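Local atomic coordinates of putative outer membrane lipoprotein (Salmonella typhimurium LT2, PDB entry 2RD1), a protein that is of unknown function but, as a DUF903-family lipoprotein with a probable SH3-like beta fold, is probably anchored to the bacterial outer membrane by its lipid. Residues Y5-K10 with G28-T33. Residues are numbered along the deposited sequence; the frame is centred on the assembly and turned at random.
Sequences YVMTTK and GMTSYT
One side chain, that of the selenomethionine Met7, bridges the two strands without any hydrogen bond between them, laying its selenium over the face of the Tyr32 ring. SE lies 4.7 Å from the ring centroid and 19° off the ring normal, which makes this a Met-aromatic contact. The side chain leaves strand 4-9 extended, with CG anti to the backbone N (chi1 176°), and then bends at its last torsion (chi3 -82°). That bend swings the terminal methyl, CE, to where it lies 4.2 Å from CD1 of Tyr32, approaching the ring obliquely. The same CE meets CG2 of Thr30 tip to tip, also at 4.2 Å, so one methyl group serves both partners. Two small three-stranded antiparallel sheets face each other here, consistent with the SH3-like barrels of the clan in which the DUF903 family is placed, and Met7 and Tyr32 approach from the middle strand of each, their CA atoms 9.6 Å apart. Thr30 is two-sided: its methyl faces the apolar interior, while OG1 hydrogen-bonds to Ser44 OG, which satisfies this buried hydroxyl. Pro21, in the link between the sheets, touches all three side chains, and Val47 and Leu50 of strand 47-52 pack against Met7 near the centre of the chain.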
ATOM      1  N   TYR A   5       2.275   1.179  -6.116  1.00 25.88           N
ATOM      2  CA  TYR A   5       1.852   2.139  -5.122  1.00 23.80           C
ATOM      3  C   TYR A   5       2.840   1.974  -3.996  1.00 24.08           C
ATOM      4  O   TYR A   5       3.398   0.887  -3.809  1.00 22.32           O
ATOM      5  CB  TYR A   5       0.453   1.831  -4.594  1.00 26.54           C
ATOM      6  CG  TYR A   5      -0.674   2.473  -5.375  1.00 26.48           C
ATOM      7  CD1 TYR A   5      -1.002   2.038  -6.652  1.00 27.71           C
ATOM      8  CD2 TYR A   5      -1.415   3.512  -4.827  1.00 27.15           C
ATOM      9  CE1 TYR A   5      -2.052   2.624  -7.370  1.00 27.57           C
ATOM     10  CE2 TYR A   5      -2.462   4.105  -5.527  1.00 29.69           C
ATOM     11  CZ  TYR A   5      -2.775   3.656  -6.800  1.00 30.85           C
ATOM     12  OH  TYR A   5      -3.816   4.243  -7.485  1.00 34.89           O
ATOM     13  N   VAL A   6       3.081   3.059  -3.271  1.00 22.99           N
ATOM     14  CA  VAL A   6       3.986   3.026  -2.142  1.00 21.07           C
ATOM     15  C   VAL A   6       3.162   3.327  -0.909  1.00 21.83           C
ATOM     16  O   VAL A   6       2.503   4.367  -0.809  1.00 19.51           O
ATOM     17  CB  VAL A   6       5.109   4.061  -2.273  1.00 20.55           C
ATOM     18  CG1 VAL A   6       5.938   4.089  -0.992  1.00 17.44           C
ATOM     19  CG2 VAL A   6       5.973   3.720  -3.466  1.00 18.96           C
HETATM   20  N   MSE A   7       3.204   2.384   0.020  1.00 23.56           N
HETATM   21  CA  MSE A   7       2.478   2.460   1.269  1.00 25.71           C
HETATM   22  C   MSE A   7       3.423   2.820   2.402  1.00 24.49           C
HETATM   23  O   MSE A   7       4.490   2.228   2.537  1.00 24.81           O
HETATM   24  CB  MSE A   7       1.840   1.100   1.553  1.00 40.01           C
HETATM   25  CG  MSE A   7       1.116   0.988   2.879  1.00 48.09           C
HETATM   26 SE   MSE A   7       0.512  -0.835   3.186  1.00 63.29          SE
HETATM   27  CE  MSE A   7      -1.109  -0.789   2.146  1.00 54.96           C
ATOM     28  N   THR A   8       3.030   3.795   3.208  1.00 22.94           N
ATOM     29  CA  THR A   8       3.827   4.196   4.353  1.00 22.86           C
ATOM     30  C   THR A   8       3.028   3.826   5.594  1.00 23.13           C
ATOM     31  O   THR A   8       1.864   4.199   5.726  1.00 23.01           O
ATOM     32  CB  THR A   8       4.097   5.700   4.351  1.00 27.19           C
ATOM     33  OG1 THR A   8       4.822   6.038   3.162  1.00 30.34           O
ATOM     34  CG2 THR A   8       4.938   6.093   5.565  1.00 28.42           C
ATOM     35  N   THR A   9       3.645   3.079   6.504  1.00 22.20           N
ATOM     36  CA  THR A   9       2.930   2.665   7.702  1.00 23.71           C
ATOM     37  C   THR A   9       3.137   3.600   8.884  1.00 24.29           C
ATOM     38  O   THR A   9       4.068   4.407   8.917  1.00 24.94           O
ATOM     39  CB  THR A   9       3.305   1.207   8.112  1.00 25.40           C
ATOM     40  OG1 THR A   9       4.661   1.160   8.573  1.00 21.02           O
ATOM     41  CG2 THR A   9       3.141   0.253   6.905  1.00 23.54           C
ATOM     42  N   LYS A  10       2.242   3.482   9.852  1.00 28.76           N
ATOM     43  CA  LYS A  10       2.274   4.292  11.056  1.00 30.81           C
ATOM     44  C   LYS A  10       3.618   4.182  11.760  1.00 30.46           C
ATOM     45  O   LYS A  10       4.157   5.183  12.231  1.00 29.28           O
ATOM     46  CB  LYS A  10       1.148   3.854  11.996  1.00 60.23           C
ATOM     47  CG  LYS A  10       1.009   4.703  13.251  1.00 65.29           C
ATOM     48  CD  LYS A  10      -0.228   4.313  14.045  1.00 67.05           C
ATOM     49  CE  LYS A  10      -0.357   5.139  15.311  1.00 70.54           C
ATOM     50  NZ  LYS A  10      -1.635   4.854  16.027  1.00 72.04           N
ATOM     51  N   GLY A  28     -11.850  -3.275   8.619  1.00 79.72           N
ATOM     52  CA  GLY A  28     -10.780  -2.397   9.052  1.00 77.64           C
ATOM     53  C   GLY A  28      -9.453  -2.910   8.536  1.00 75.63           C
ATOM     54  O   GLY A  28      -8.394  -2.614   9.092  1.00 75.40           O
HETATM   55  N   MSE A  29      -9.515  -3.686   7.461  1.00 58.46           N
HETATM   56  CA  MSE A  29      -8.326  -4.261   6.854  1.00 55.90           C
HETATM   57  C   MSE A  29      -8.084  -3.713   5.458  1.00 51.41           C
HETATM   58  O   MSE A  29      -9.020  -3.364   4.740  1.00 51.06           O
HETATM   59  CB  MSE A  29      -8.460  -5.784   6.761  1.00 85.96           C
HETATM   60  CG  MSE A  29      -8.598  -6.488   8.095  1.00 91.15           C
HETATM   61 SE   MSE A  29      -7.059  -6.213   9.223  1.00 99.73          SE
HETATM   62  CE  MSE A  29      -5.917  -7.620   8.545  1.00 95.79           C
ATOM     63  N   THR A  30      -6.813  -3.629   5.088  1.00 45.00           N
ATOM     64  CA  THR A  30      -6.434  -3.168   3.765  1.00 39.53           C
ATOM     65  C   THR A  30      -5.580  -4.282   3.194  1.00 36.77           C
ATOM     66  O   THR A  30      -4.510  -4.584   3.713  1.00 36.13           O
ATOM     67  CB  THR A  30      -5.598  -1.867   3.809  1.00 40.45           C
ATOM     68  OG1 THR A  30      -6.363  -0.818   4.412  1.00 40.29           O
ATOM     69  CG2 THR A  30      -5.209  -1.439   2.402  1.00 38.61           C
ATOM     70  N   SER A  31      -6.062  -4.912   2.135  1.00 35.71           N
ATOM     71  CA  SER A  31      -5.309  -5.990   1.529  1.00 33.65           C
ATOM     72  C   SER A  31      -4.477  -5.454   0.376  1.00 32.06           C
ATOM     73  O   SER A  31      -4.916  -4.560  -0.353  1.00 29.70           O
ATOM     74  CB  SER A  31      -6.260  -7.062   1.017  1.00 47.35           C
ATOM     75  OG  SER A  31      -7.040  -6.555  -0.053  1.00 50.44           O
ATOM     76  N   TYR A  32      -3.271  -5.995   0.226  1.00 34.91           N
ATOM     77  CA  TYR A  32      -2.373  -5.597  -0.853  1.00 35.28           C
ATOM     78  C   TYR A  32      -1.552  -6.795  -1.303  1.00 35.32           C
ATOM     79  O   TYR A  32      -1.570  -7.841  -0.660  1.00 35.96           O
ATOM     80  CB  TYR A  32      -1.417  -4.490  -0.400  1.00 32.45           C
ATOM     81  CG  TYR A  32      -0.443  -4.910   0.678  1.00 29.68           C
ATOM     82  CD1 TYR A  32      -0.834  -4.982   2.013  1.00 31.00           C
ATOM     83  CD2 TYR A  32       0.868  -5.238   0.363  1.00 27.72           C
ATOM     84  CE1 TYR A  32       0.070  -5.369   3.014  1.00 30.56           C
ATOM     85  CE2 TYR A  32       1.775  -5.627   1.347  1.00 29.02           C
ATOM     86  CZ  TYR A  32       1.371  -5.687   2.669  1.00 30.57           C
ATOM     87  OH  TYR A  32       2.274  -6.041   3.644  1.00 32.31           O
ATOM     88  N   THR A  33      -0.825  -6.622  -2.404  1.00 43.59           N
ATOM     89  CA  THR A  33       0.031  -7.665  -2.960  1.00 44.83           C
ATOM     90  C   THR A  33       1.461  -7.146  -2.964  1.00 46.32           C
ATOM     91  O   THR A  33       1.753  -6.165  -3.650  1.00 48.42           O
ATOM     92  CB  THR A  33      -0.346  -7.989  -4.417  1.00 34.51           C
ATOM     93  OG1 THR A  33      -1.748  -8.256  -4.508  1.00 33.73           O
ATOM     94  CG2 THR A  33       0.425  -9.200  -4.902  1.00 34.72           C
TER